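Side-chain contacts in extracellular ligand-binding receptor (Desulfohalobium retbaense DSM 5692, PDB 5ERE), which probably acts as a sensory receptor, binding 2-oxo-4-methylpentanoic acid in its periplasmic-binding-protein domain and cytosine in its tandem PAS sensor: residues 287-292 with 296-301; 104-109 with 282-287; 236-241 with 258-263; 86-91 with 278-283. All coordinates share one frame; numbering follows the deposited sequence.

In the fold
From the N terminus, strand 88-92 and then strand 106-107 open two long loops that both close on helix 277-284. Contact 4 joins 86-91 to 278-283 and contact 2 joins 104-109 to 282-287, so the loops overlap, the one opened first closing slightly earlier. Contact 3, between 236-241 and 258-263, is nested inside both and ties the start of helix 239-248 to helix 254-271. Contact 1 follows in series as a local hairpin, beginning at N287, which it shares with contact 2. Contacts 2 and 4 thus fasten helix 277-284 to two adjacent strands of the parallel sheet, while contact 1 belongs to the mixed sheet; contacts 1, 2 and 4 all touch the calcium ion.

Contact 1. Residues 287-292 with 296-301; sequences NTFTGA and VTFAND. With CA (calcium ion), chain E.
F289, V296 and F298 carry most of this strand pairing. F289 and V296 form an antiparallel hydrogen-bonded pair: F289 N lies 2.7 Å from V296 O, and V296 N lies 2.7 Å from F289 O, both bonds close to straight. A third bond, from F298 N to N287 O at 2.7 Å, extends the pairing toward the calcium end, and the same N287 O sits at the edge of the F298 ring, 3.6 Å from F298 CD1. In both phenylalanines CG sits beside the backbone N (chi1 -59° in F289), and the rings then meet rim to rim with planes at 83°, neither over the other's face; F289 CD1 approaches F298 CE1 to 3.7 Å. F289 also packs on T265 and R268 of helix 254-271, V296 on A304 and Y306 of strand 304-314, while Y284 meets the F298 ring edge-to-face. From the neighbouring non-hydrogen-bonded pair T288-T297, T288 CA adds a CA-H...O contact of 3.2 Å to V296 O. N287 OD1, one residue before strand 288-291, binds the calcium ion at 2.3 Å. The N-to-C directions of the short strands differ by 156°, which fits a beta hairpin whose first strand starts beside a calcium site.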
loop_
_atom_site.group_PDB
_atom_site.type_symbol
_atom_site.label_atom_id
_atom_site.label_comp_id
_atom_site.label_asym_id
_atom_site.label_seq_id
_atom_site.Cartn_x
_atom_site.Cartn_y
_atom_site.Cartn_z
ATOM N N ASN A 287 8.918 16.960 -5.069
ATOM C CA ASN A 287 10.217 16.513 -5.540
ATOM C C ASN A 287 10.460 15.074 -5.208
ATOM O O ASN A 287 9.859 14.511 -4.290
ATOM C CB ASN A 287 11.372 17.366 -4.966
ATOM C CG ASN A 287 11.485 18.699 -5.634
ATOM O OD1 ASN A 287 10.584 19.525 -5.508
ATOM N ND2 ASN A 287 12.604 18.929 -6.348
ATOM N N THR A 288 11.375 14.504 -5.977
ATOM C CA THR A 288 11.843 13.158 -5.790
ATOM C C THR A 288 13.308 13.231 -5.386
ATOM O O THR A 288 14.071 14.012 -5.956
ATOM C CB THR A 288 11.636 12.341 -7.063
ATOM O OG1 THR A 288 10.230 12.284 -7.326
ATOM C CG2 THR A 288 12.222 10.925 -6.902
ATOM N N PHE A 289 13.667 12.496 -4.341
ATOM C CA PHE A 289 15.067 12.354 -3.928
ATOM C C PHE A 289 15.433 10.902 -3.771
ATOM O O PHE A 289 14.629 10.094 -3.273
ATOM C CB PHE A 289 15.316 13.043 -2.594
ATOM C CG PHE A 289 15.012 14.509 -2.599
ATOM C CD1 PHE A 289 13.749 14.966 -2.287
ATOM C CD2 PHE A 289 16.009 15.429 -2.902
ATOM C CE1 PHE A 289 13.461 16.320 -2.287
ATOM C CE2 PHE A 289 15.730 16.805 -2.915
ATOM C CZ PHE A 289 14.454 17.242 -2.599
ATOM N N THR A 290 16.661 10.576 -4.122
ATOM C CA THR A 290 17.161 9.237 -3.984
ATOM C C THR A 290 18.301 9.312 -2.997
ATOM O O THR A 290 19.123 10.202 -3.048
ATOM C CB THR A 290 17.579 8.656 -5.338
ATOM O OG1 THR A 290 16.394 8.484 -6.139
ATOM C CG2 THR A 290 18.252 7.312 -5.165
ATOM N N GLY A 291 18.280 8.411 -2.026
ATOM C CA GLY A 291 19.175 8.514 -0.896
ATOM C C GLY A 291 19.105 7.222 -0.103
ATOM O O GLY A 291 18.754 6.177 -0.632
ATOM N N ALA A 292 19.440 7.305 1.170
ATOM C CA ALA A 292 19.569 6.114 1.976
ATOM C C ALA A 292 18.231 5.416 2.155
ATOM O O ALA A 292 18.192 4.166 2.266
ATOM C CB ALA A 292 20.193 6.446 3.324
ATOM N N VAL A 296 12.500 8.547 -2.695
ATOM C CA VAL A 296 11.517 9.244 -1.877
ATOM C C VAL A 296 10.840 10.317 -2.717
ATOM O O VAL A 296 11.523 11.124 -3.325
ATOM C CB VAL A 296 12.160 9.915 -0.619
ATOM C CG1 VAL A 296 11.058 10.760 0.151
ATOM C CG2 VAL A 296 12.836 8.866 0.296
ATOM N N THR A 297 9.506 10.329 -2.734
ATOM C CA THR A 297 8.734 11.309 -3.521
ATOM C C THR A 297 7.887 12.132 -2.582
ATOM O O THR A 297 7.160 11.563 -1.767
ATOM C CB THR A 297 7.837 10.618 -4.536
ATOM O OG1 THR A 297 8.653 9.846 -5.421
ATOM C CG2 THR A 297 7.025 11.623 -5.333
ATOM N N PHE A 298 7.925 13.458 -2.682
ATOM C CA PHE A 298 7.069 14.260 -1.801
ATOM C C PHE A 298 5.845 14.793 -2.559
ATOM O O PHE A 298 5.959 15.357 -3.655
ATOM C CB PHE A 298 7.842 15.416 -1.195
ATOM C CG PHE A 298 8.900 15.025 -0.218
ATOM C CD1 PHE A 298 10.138 14.612 -0.675
ATOM C CD2 PHE A 298 8.696 15.121 1.147
ATOM C CE1 PHE A 298 11.153 14.285 0.188
ATOM C CE2 PHE A 298 9.719 14.793 2.036
ATOM C CZ PHE A 298 10.973 14.378 1.535
ATOM N N ALA A 299 4.673 14.634 -1.954
ATOM C CA ALA A 299 3.425 15.179 -2.495
ATOM C C ALA A 299 3.456 16.687 -2.380
ATOM O O ALA A 299 4.302 17.225 -1.657
ATOM C CB ALA A 299 2.179 14.611 -1.718
ATOM N N ASN A 300 2.520 17.364 -3.050
ATOM C CA ASN A 300 2.345 18.808 -2.885
ATOM C C ASN A 300 2.105 19.245 -1.434
ATOM O O ASN A 300 2.487 20.344 -1.075
ATOM C CB ASN A 300 1.174 19.323 -3.755
ATOM C CG ASN A 300 1.477 19.273 -5.254
ATOM O OD1 ASN A 300 2.621 19.044 -5.671
ATOM N ND2 ASN A 300 0.446 19.507 -6.073
ATOM N N ASP A 301 1.482 18.411 -0.594
ATOM C CA ASP A 301 1.206 18.828 0.784
ATOM C C ASP A 301 2.425 18.591 1.680
ATOM O O ASP A 301 2.374 18.811 2.896
ATOM C CB ASP A 301 -0.062 18.115 1.340
ATOM C CG ASP A 301 0.093 16.594 1.489
ATOM O OD1 ASP A 301 1.146 16.028 1.128
ATOM O OD2 ASP A 301 -0.864 15.946 1.971
HETATM CA CA CA E . 9.396 21.526 -5.417
#

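Contact 2. Residues 104-109 with 282-287; sequences HTIRLT and EWYAGN. With CA (calcium ion), chain E; EDO (1,2-ethanediol), chain G.
I106 and Y284 make the tight part of this contact, two buried side chains packed obliquely with no hydrogen bond between the segments. The closest approach is between I106 CD1 and Y284 CB, 3.5 Å apart, and the other branch follows with I106 CG2 at 3.9 Å from Y284 CG. Both branches of the isoleucine are therefore used: CG2, anti to the backbone N, goes to the root of the ring, while CG1 carries CD1 over the tyrosine CB. Shortening this residue to an alanine would probably open a gap beside Y284 CB and leave the base of its ring less firmly seated. Y284 OH has its own anchor, a hydrogen bond with T265 OG1.

Packing thins out beyond Y284, where I106 CD1 comes only within 4.3 Å of A285 N. Here the chain makes a type II turn, closed by N287 N bonding to Y284 O at 2.9 Å, with positive phi at the exposed G286. The turn wraps beside the calcium ion, which is bound by E282 O at 2.2 Å, E282 OE2 at 2.4 Å and A285 O at 2.4 Å, together with N287 OD1; a bend at chi2 (62°) lets E282 chelate with carboxylate and carbonyl. Helix 277-284 thus ends against strand 106-107, at one edge of the parallel sheet in a periplasmic-binding-protein alpha/beta lobe, next to strand 88-92 and close to helix 254-271.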
loop_
_atom_site.group_PDB
_atom_site.type_symbol
_atom_site.label_atom_id
_atom_site.label_comp_id
_atom_site.label_asym_id
_atom_site.label_seq_id
_atom_site.Cartn_x
_atom_site.Cartn_y
_atom_site.Cartn_z
ATOM N N HIS A 104 3.004 23.962 5.462
ATOM C CA HIS A 104 3.899 24.018 6.614
ATOM C C HIS A 104 4.162 22.614 7.050
ATOM O O HIS A 104 3.254 21.748 7.015
ATOM C CB HIS A 104 3.324 24.853 7.767
ATOM C CG HIS A 104 3.214 26.319 7.448
ATOM N ND1 HIS A 104 4.180 27.233 7.812
ATOM C CD2 HIS A 104 2.266 27.016 6.781
ATOM C CE1 HIS A 104 3.829 28.434 7.384
ATOM N NE2 HIS A 104 2.671 28.331 6.759
ATOM N N THR A 105 5.422 22.413 7.428
ATOM C CA THR A 105 5.949 21.132 7.866
ATOM C C THR A 105 6.140 20.163 6.717
ATOM O O THR A 105 5.196 19.706 6.090
ATOM C CB THR A 105 5.054 20.435 8.931
ATOM O OG1 THR A 105 4.916 21.290 10.071
ATOM C CG2 THR A 105 5.716 19.119 9.361
ATOM N N ILE A 106 7.392 19.832 6.469
ATOM C CA ILE A 106 7.701 18.768 5.568
ATOM C C ILE A 106 7.840 17.521 6.432
ATOM O O ILE A 106 8.393 17.593 7.506
ATOM C CB ILE A 106 9.007 19.046 4.799
ATOM C CG1 ILE A 106 8.786 20.161 3.764
ATOM C CG2 ILE A 106 9.568 17.763 4.142
ATOM C CD1 ILE A 106 7.947 19.757 2.553
ATOM N N ARG A 107 7.349 16.401 5.940
ATOM C CA ARG A 107 7.427 15.151 6.691
ATOM C C ARG A 107 8.110 14.028 5.907
ATOM O O ARG A 107 7.679 13.668 4.813
ATOM C CB ARG A 107 6.041 14.698 7.099
ATOM C CG ARG A 107 6.097 13.293 7.659
ATOM C CD ARG A 107 4.830 12.908 8.356
ATOM N NE ARG A 107 3.668 12.834 7.481
ATOM C CZ ARG A 107 2.578 12.127 7.754
ATOM N NH1 ARG A 107 2.519 11.391 8.875
ATOM N NH2 ARG A 107 1.557 12.130 6.894
ATOM N N LEU A 108 9.143 13.447 6.501
ATOM C CA LEU A 108 9.876 12.366 5.869
ATOM C C LEU A 108 9.317 10.978 6.192
ATOM O O LEU A 108 9.709 10.009 5.563
ATOM C CB LEU A 108 11.347 12.412 6.289
ATOM C CG LEU A 108 12.261 13.226 5.373
ATOM C CD1 LEU A 108 12.072 14.637 5.670
ATOM C CD2 LEU A 108 13.746 12.838 5.604
ATOM N N THR A 109 8.383 10.897 7.133
ATOM C CA THR A 109 7.835 9.593 7.575
ATOM C C THR A 109 6.534 9.294 6.847
ATOM O O THR A 109 5.625 10.126 6.822
ATOM C CB THR A 109 7.583 9.598 9.097
ATOM O OG1 THR A 109 8.719 10.146 9.779
ATOM C CG2 THR A 109 7.207 8.215 9.648
ATOM N N GLU A 282 9.077 24.398 -0.636
ATOM C CA GLU A 282 9.034 24.118 -2.069
ATOM C C GLU A 282 10.224 23.251 -2.540
ATOM O O GLU A 282 10.138 22.493 -3.525
ATOM C CB GLU A 282 8.995 25.439 -2.880
ATOM C CG GLU A 282 8.967 25.201 -4.392
ATOM C CD GLU A 282 7.735 24.429 -4.852
ATOM O OE1 GLU A 282 6.622 24.937 -4.578
ATOM O OE2 GLU A 282 7.864 23.311 -5.439
ATOM N N TRP A 283 11.341 23.385 -1.857
ATOM C CA TRP A 283 12.477 22.521 -2.123
ATOM C C TRP A 283 12.076 21.057 -2.103
ATOM O O TRP A 283 12.558 20.239 -2.904
ATOM C CB TRP A 283 13.555 22.758 -1.076
ATOM C CG TRP A 283 14.744 21.954 -1.310
ATOM C CD1 TRP A 283 15.014 20.714 -0.807
ATOM C CD2 TRP A 283 15.846 22.307 -2.152
ATOM N NE1 TRP A 283 16.228 20.276 -1.273
ATOM C CE2 TRP A 283 16.758 21.228 -2.106
ATOM C CE3 TRP A 283 16.150 23.424 -2.936
ATOM C CZ2 TRP A 283 17.947 21.248 -2.793
ATOM C CZ3 TRP A 283 17.346 23.442 -3.625
ATOM C CH2 TRP A 283 18.223 22.353 -3.553
ATOM N N TYR A 284 11.225 20.720 -1.142
ATOM C CA TYR A 284 10.806 19.331 -0.974
ATOM C C TYR A 284 9.523 19.010 -1.738
ATOM O O TYR A 284 9.447 17.976 -2.398
ATOM C CB TYR A 284 10.650 19.034 0.524
ATOM C CG TYR A 284 11.976 18.905 1.242
ATOM C CD1 TYR A 284 12.688 17.714 1.225
ATOM C CD2 TYR A 284 12.479 19.960 1.985
ATOM C CE1 TYR A 284 13.912 17.603 1.873
ATOM C CE2 TYR A 284 13.666 19.866 2.642
ATOM C CZ TYR A 284 14.387 18.685 2.592
ATOM O OH TYR A 284 15.552 18.625 3.291
ATOM N N ALA A 285 8.532 19.910 -1.673
ATOM C CA ALA A 285 7.192 19.622 -2.162
ATOM C C ALA A 285 7.219 19.313 -3.658
ATOM O O ALA A 285 7.707 20.120 -4.448
ATOM C CB ALA A 285 6.232 20.833 -1.864
ATOM N N GLY A 286 6.671 18.162 -4.040
ATOM C CA GLY A 286 6.638 17.712 -5.423
ATOM C C GLY A 286 7.904 17.041 -5.919
ATOM O O GLY A 286 7.976 16.601 -7.069
ATOM N N ASN A 287 8.918 16.960 -5.069
ATOM C CA ASN A 287 10.217 16.513 -5.540
ATOM C C ASN A 287 10.460 15.074 -5.208
ATOM O O ASN A 287 9.859 14.511 -4.290
ATOM C CB ASN A 287 11.372 17.366 -4.966
ATOM C CG ASN A 287 11.485 18.699 -5.634
ATOM O OD1 ASN A 287 10.584 19.525 -5.508
ATOM N ND2 ASN A 287 12.604 18.929 -6.348
HETATM CA CA CA E . 9.396 21.526 -5.417
HETATM C C1 EDO G . -1.775 9.999 8.234
HETATM O O1 EDO G . -2.139 8.631 8.459
HETATM C C2 EDO G . -1.406 10.582 9.583
HETATM O O2 EDO G . -0.212 11.361 9.472
#

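Contact 3. Residues 236-241 with 258-263; sequences QDHPFM and EAYDLC
Y260 overlaps F240 reciprocally, each residue's CB standing above the other's ring. Y260 CB is 3.7 Å from the centroid of the F240 ring, and F240 CB is 4.0 Å from the centroid of the Y260 ring, only 7° off its normal; both are CH-pi contacts. The two side chains lie alongside each other and point opposite ways, with centroids 4.4 Å apart and ring planes inclined at 31°, an oblique pairing that fits neither a stack nor an edge-to-face geometry. H238 completes an aromatic cluster: its CE1 comes to 3.7 Å from Y260 CE2, the ring planes being turned 68° against each other.

H238 is also at the N-cap position of helix 239-248, and its imidazole makes the capping bond. Its ND1 accepts from F240 N at 3.1 Å in a nearly straight bond, although the donor lies somewhat out of the imidazole plane. This bond fixes the rotation of the histidine ring while CE1 faces the tyrosine, so capping and cluster formation use one orientation. The methyl CE of the selenomethionine M241 reaches the F240 ring at its edge, in plane.

At the polar end of Y260, the OH is hydrogen-bonded to E31 OE2 of helix 15-32. F240 touches A24 of that same helix, and Y260 touches A28. Beside the tyrosine, D261 OD1 accepts a hydrogen bond from A292 N, in the hairpin of contact 1.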
loop_
_atom_site.group_PDB
_atom_site.type_symbol
_atom_site.label_atom_id
_atom_site.label_comp_id
_atom_site.label_asym_id
_atom_site.label_seq_id
_atom_site.Cartn_x
_atom_site.Cartn_y
_atom_site.Cartn_z
ATOM N N GLN A 236 20.245 -2.406 1.992
ATOM C CA GLN A 236 21.429 -2.145 2.806
ATOM C C GLN A 236 22.619 -1.654 2.013
ATOM O O GLN A 236 23.691 -1.480 2.557
ATOM C CB GLN A 236 21.828 -3.415 3.554
ATOM C CG GLN A 236 20.680 -4.032 4.337
ATOM C CD GLN A 236 20.028 -3.046 5.285
ATOM O OE1 GLN A 236 20.702 -2.190 5.867
ATOM N NE2 GLN A 236 18.702 -3.154 5.442
ATOM N N ASP A 237 22.450 -1.411 0.726
ATOM C CA ASP A 237 23.622 -1.164 -0.101
ATOM C C ASP A 237 24.122 0.263 -0.041
ATOM O O ASP A 237 25.202 0.563 -0.542
ATOM C CB ASP A 237 23.328 -1.557 -1.544
ATOM C CG ASP A 237 23.160 -3.065 -1.703
ATOM O OD1 ASP A 237 23.589 -3.811 -0.788
ATOM O OD2 ASP A 237 22.602 -3.506 -2.733
ATOM N N HIS A 238 23.379 1.145 0.604
ATOM C CA HIS A 238 23.788 2.539 0.631
ATOM C C HIS A 238 25.010 2.708 1.539
ATOM O O HIS A 238 25.050 2.105 2.604
ATOM C CB HIS A 238 22.635 3.423 1.115
ATOM C CG HIS A 238 22.868 4.877 0.876
ATOM N ND1 HIS A 238 23.619 5.656 1.728
ATOM C CD2 HIS A 238 22.456 5.698 -0.118
ATOM C CE1 HIS A 238 23.673 6.894 1.264
ATOM N NE2 HIS A 238 22.970 6.947 0.147
ATOM N N PRO A 239 26.002 3.523 1.126
ATOM C CA PRO A 239 27.213 3.770 1.918
ATOM C C PRO A 239 27.016 4.266 3.353
ATOM O O PRO A 239 27.936 4.127 4.148
ATOM C CB PRO A 239 27.929 4.861 1.112
ATOM C CG PRO A 239 27.485 4.638 -0.264
ATOM C CD PRO A 239 26.069 4.237 -0.167
ATOM N N PHE A 240 25.872 4.869 3.658
ATOM C CA PHE A 240 25.560 5.313 5.008
ATOM C C PHE A 240 25.487 4.150 5.996
ATOM O O PHE A 240 25.988 4.280 7.091
ATOM C CB PHE A 240 24.228 6.060 5.043
ATOM C CG PHE A 240 23.721 6.334 6.444
ATOM C CD1 PHE A 240 24.315 7.302 7.237
ATOM C CD2 PHE A 240 22.692 5.600 6.969
ATOM C CE1 PHE A 240 23.851 7.539 8.530
ATOM C CE2 PHE A 240 22.222 5.845 8.243
ATOM C CZ PHE A 240 22.808 6.818 9.015
HETATM N N MSE A 241 24.862 3.041 5.602
HETATM C CA MSE A 241 24.729 1.839 6.465
HETATM C C MSE A 241 26.088 1.441 7.038
HETATM O O MSE A 241 26.291 1.372 8.240
HETATM C CB MSE A 241 24.191 0.627 5.690
HETATM C CG MSE A 241 23.006 0.864 4.848
HETATM SE SE MSE A 241 21.572 1.451 5.954
HETATM C CE MSE A 241 21.277 2.969 4.802
ATOM N N GLU A 258 16.546 7.689 7.917
ATOM C CA GLU A 258 15.704 8.834 7.664
ATOM C C GLU A 258 16.380 10.158 8.008
ATOM O O GLU A 258 16.224 11.156 7.300
ATOM C CB GLU A 258 14.391 8.729 8.483
ATOM C CG GLU A 258 13.442 9.896 8.254
ATOM C CD GLU A 258 12.196 9.853 9.180
ATOM O OE1 GLU A 258 12.371 9.679 10.420
ATOM O OE2 GLU A 258 11.067 10.009 8.650
ATOM N N ALA A 259 17.041 10.182 9.152
ATOM C CA ALA A 259 17.650 11.390 9.634
ATOM C C ALA A 259 18.859 11.743 8.731
ATOM O O ALA A 259 19.083 12.913 8.453
ATOM C CB ALA A 259 18.069 11.248 11.059
ATOM N N TYR A 260 19.572 10.735 8.233
ATOM C CA TYR A 260 20.649 10.961 7.298
ATOM C C TYR A 260 20.130 11.612 6.001
ATOM O O TYR A 260 20.753 12.551 5.485
ATOM C CB TYR A 260 21.392 9.637 6.964
ATOM C CG TYR A 260 22.472 9.804 5.935
ATOM C CD1 TYR A 260 23.751 10.193 6.311
ATOM C CD2 TYR A 260 22.220 9.584 4.576
ATOM C CE1 TYR A 260 24.775 10.370 5.352
ATOM C CE2 TYR A 260 23.232 9.758 3.615
ATOM C CZ TYR A 260 24.498 10.143 4.014
ATOM O OH TYR A 260 25.505 10.295 3.079
ATOM N N ASP A 261 19.021 11.122 5.443
ATOM C CA ASP A 261 18.488 11.751 4.224
ATOM C C ASP A 261 17.958 13.165 4.462
ATOM O O ASP A 261 18.047 14.034 3.566
ATOM C CB ASP A 261 17.384 10.925 3.579
ATOM C CG ASP A 261 17.909 9.739 2.798
ATOM O OD1 ASP A 261 19.144 9.533 2.773
ATOM O OD2 ASP A 261 17.073 9.009 2.213
ATOM N N LEU A 262 17.427 13.421 5.639
ATOM C CA LEU A 262 17.058 14.781 5.978
ATOM C C LEU A 262 18.265 15.706 5.940
ATOM O O LEU A 262 18.179 16.798 5.386
ATOM C CB LEU A 262 16.442 14.860 7.358
ATOM C CG LEU A 262 16.389 16.305 7.881
ATOM C CD1 LEU A 262 15.496 17.108 6.980
ATOM C CD2 LEU A 262 15.851 16.299 9.253
ATOM N N CYS A 263 19.376 15.308 6.567
ATOM C CA CYS A 263 20.563 16.195 6.567
ATOM C C CYS A 263 21.111 16.398 5.199
ATOM O O CYS A 263 21.523 17.510 4.865
ATOM C CB CYS A 263 21.679 15.696 7.480
ATOM S SG CYS A 263 21.144 15.591 9.155
#

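Contact 4. Residues 86-91 with 278-283; sequences DIFHVA and KALFEW. With CA (calcium ion), chain E.
F88 is the residue through which segment 86-91 meets L280 and F281. Two residues before it, D86 leaves helix 72-84 with positive phi in a Schellman motif, which turns the backbone toward the strand. At F88 the CG is anti to the backbone N (chi1 178°), which extends the ring toward helix 277-284. There L280 CB stands over one face, 3.5 Å from the ring centroid and 8° off the normal, a CH-pi contact near the ring centre. The leucine's CD1 adds a second touch, 3.7 Å from F88 CD2. Toward F281 the ring leans on backbone as well as side chain: F88 CE1 lies 3.5 Å from F281 N and 4.2 Å from F281 CB. A serine at F88 would probably leave L280 CB without the ring face it rests on and open a gap between strand and helix.

Further along, H89 packs on helix 72-84, V90 touches L262 of helix 254-271, and A91 pairs through its backbone with I106. Helices on both faces of a parallel sheet are as in the alpha/beta lobes of periplasmic binding proteins, the family to which both segments belong. Strand 88-92 thus lies between strands 64-70 and 106-107 of that sheet, with helix 72-84 against H89 and helices 254-271 and 277-284 against V90 and F88.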
loop_
_atom_site.group_PDB
_atom_site.type_symbol
_atom_site.label_atom_id
_atom_site.label_comp_id
_atom_site.label_asym_id
_atom_site.label_seq_id
_atom_site.Cartn_x
_atom_site.Cartn_y
_atom_site.Cartn_z
ATOM N N ASP A 86 6.541 31.436 11.719
ATOM C CA ASP A 86 7.157 31.330 10.399
ATOM C C ASP A 86 8.582 30.765 10.440
ATOM O O ASP A 86 9.538 31.374 9.947
ATOM C CB ASP A 86 7.135 32.696 9.711
ATOM C CG ASP A 86 6.998 32.581 8.200
ATOM O OD1 ASP A 86 6.304 31.643 7.718
ATOM O OD2 ASP A 86 7.588 33.432 7.497
ATOM N N ILE A 87 8.693 29.585 11.046
ATOM C CA ILE A 87 9.923 28.807 11.082
ATOM C C ILE A 87 9.737 27.509 10.305
ATOM O O ILE A 87 8.765 26.779 10.519
ATOM C CB ILE A 87 10.341 28.440 12.515
ATOM C CG1 ILE A 87 10.358 29.670 13.421
ATOM C CG2 ILE A 87 11.703 27.751 12.503
ATOM C CD1 ILE A 87 11.429 30.686 13.071
ATOM N N PHE A 88 10.672 27.211 9.414
ATOM C CA PHE A 88 10.561 26.014 8.636
ATOM C C PHE A 88 10.650 24.770 9.573
ATOM O O PHE A 88 11.415 24.733 10.554
ATOM C CB PHE A 88 11.630 25.969 7.549
ATOM C CG PHE A 88 11.589 24.723 6.729
ATOM C CD1 PHE A 88 10.495 24.441 5.931
ATOM C CD2 PHE A 88 12.627 23.813 6.784
ATOM C CE1 PHE A 88 10.443 23.269 5.192
ATOM C CE2 PHE A 88 12.583 22.633 6.049
ATOM C CZ PHE A 88 11.496 22.373 5.250
ATOM N N HIS A 89 9.805 23.804 9.285
ATOM C CA HIS A 89 9.619 22.667 10.176
ATOM C C HIS A 89 9.708 21.372 9.405
ATOM O O HIS A 89 9.066 21.208 8.371
ATOM C CB HIS A 89 8.265 22.767 10.909
ATOM C CG HIS A 89 8.028 21.641 11.872
ATOM N ND1 HIS A 89 6.798 21.022 11.996
ATOM C CD2 HIS A 89 8.854 21.018 12.749
ATOM C CE1 HIS A 89 6.884 20.052 12.897
ATOM N NE2 HIS A 89 8.114 20.036 13.376
ATOM N N VAL A 90 10.515 20.449 9.917
ATOM C CA VAL A 90 10.604 19.116 9.356
ATOM C C VAL A 90 10.221 18.086 10.445
ATOM O O VAL A 90 10.675 18.179 11.568
ATOM C CB VAL A 90 12.007 18.778 8.826
ATOM C CG1 VAL A 90 11.995 17.404 8.220
ATOM C CG2 VAL A 90 12.427 19.826 7.774
ATOM N N ALA A 91 9.361 17.145 10.098
ATOM C CA ALA A 91 8.990 16.052 11.020
ATOM C C ALA A 91 9.635 14.763 10.553
ATOM O O ALA A 91 9.469 14.348 9.395
ATOM C CB ALA A 91 7.518 15.905 11.083
ATOM N N LYS A 278 8.839 29.220 2.949
ATOM C CA LYS A 278 8.219 28.901 1.684
ATOM C C LYS A 278 9.225 28.267 0.731
ATOM O O LYS A 278 8.895 27.355 -0.012
ATOM C CB LYS A 278 7.630 30.157 1.033
ATOM C CG LYS A 278 6.274 30.575 1.583
ATOM C CD LYS A 278 5.438 31.377 0.561
ATOM C CE LYS A 278 4.883 30.483 -0.561
ATOM N NZ LYS A 278 3.682 31.085 -1.231
ATOM N N ALA A 279 10.439 28.784 0.702
ATOM C CA ALA A 279 11.421 28.273 -0.254
ATOM C C ALA A 279 11.862 26.868 0.185
ATOM O O ALA A 279 12.089 25.974 -0.632
ATOM C CB ALA A 279 12.609 29.207 -0.359
ATOM N N LEU A 280 11.981 26.686 1.485
ATOM C CA LEU A 280 12.432 25.410 2.019
ATOM C C LEU A 280 11.363 24.347 1.809
ATOM O O LEU A 280 11.679 23.217 1.451
ATOM C CB LEU A 280 12.813 25.560 3.485
ATOM C CG LEU A 280 14.191 26.172 3.648
ATOM C CD1 LEU A 280 14.434 26.604 5.053
ATOM C CD2 LEU A 280 15.268 25.221 3.205
ATOM N N PHE A 281 10.101 24.709 2.021
ATOM C CA PHE A 281 8.989 23.802 1.751
ATOM C C PHE A 281 8.957 23.416 0.253
ATOM O O PHE A 281 8.881 22.228 -0.088
ATOM C CB PHE A 281 7.671 24.447 2.213
ATOM C CG PHE A 281 6.482 23.515 2.234
ATOM C CD1 PHE A 281 5.790 23.223 1.075
ATOM C CD2 PHE A 281 6.029 22.971 3.435
ATOM C CE1 PHE A 281 4.701 22.387 1.095
ATOM C CE2 PHE A 281 4.935 22.131 3.464
ATOM C CZ PHE A 281 4.268 21.829 2.305
ATOM N N GLU A 282 9.077 24.398 -0.636
ATOM C CA GLU A 282 9.034 24.118 -2.069
ATOM C C GLU A 282 10.224 23.251 -2.540
ATOM O O GLU A 282 10.138 22.493 -3.525
ATOM C CB GLU A 282 8.995 25.439 -2.880
ATOM C CG GLU A 282 8.967 25.201 -4.392
ATOM C CD GLU A 282 7.735 24.429 -4.852
ATOM O OE1 GLU A 282 6.622 24.937 -4.578
ATOM O OE2 GLU A 282 7.864 23.311 -5.439
ATOM N N TRP A 283 11.341 23.385 -1.857
ATOM C CA TRP A 283 12.477 22.521 -2.123
ATOM C C TRP A 283 12.076 21.057 -2.103
ATOM O O TRP A 283 12.558 20.239 -2.904
ATOM C CB TRP A 283 13.555 22.758 -1.076
ATOM C CG TRP A 283 14.744 21.954 -1.310
ATOM C CD1 TRP A 283 15.014 20.714 -0.807
ATOM C CD2 TRP A 283 15.846 22.307 -2.152
ATOM N NE1 TRP A 283 16.228 20.276 -1.273
ATOM C CE2 TRP A 283 16.758 21.228 -2.106
ATOM C CE3 TRP A 283 16.150 23.424 -2.936
ATOM C CZ2 TRP A 283 17.947 21.248 -2.793
ATOM C CZ3 TRP A 283 17.346 23.442 -3.625
ATOM C CH2 TRP A 283 18.223 22.353 -3.553
HETATM CA CA CA E . 9.396 21.526 -5.417
#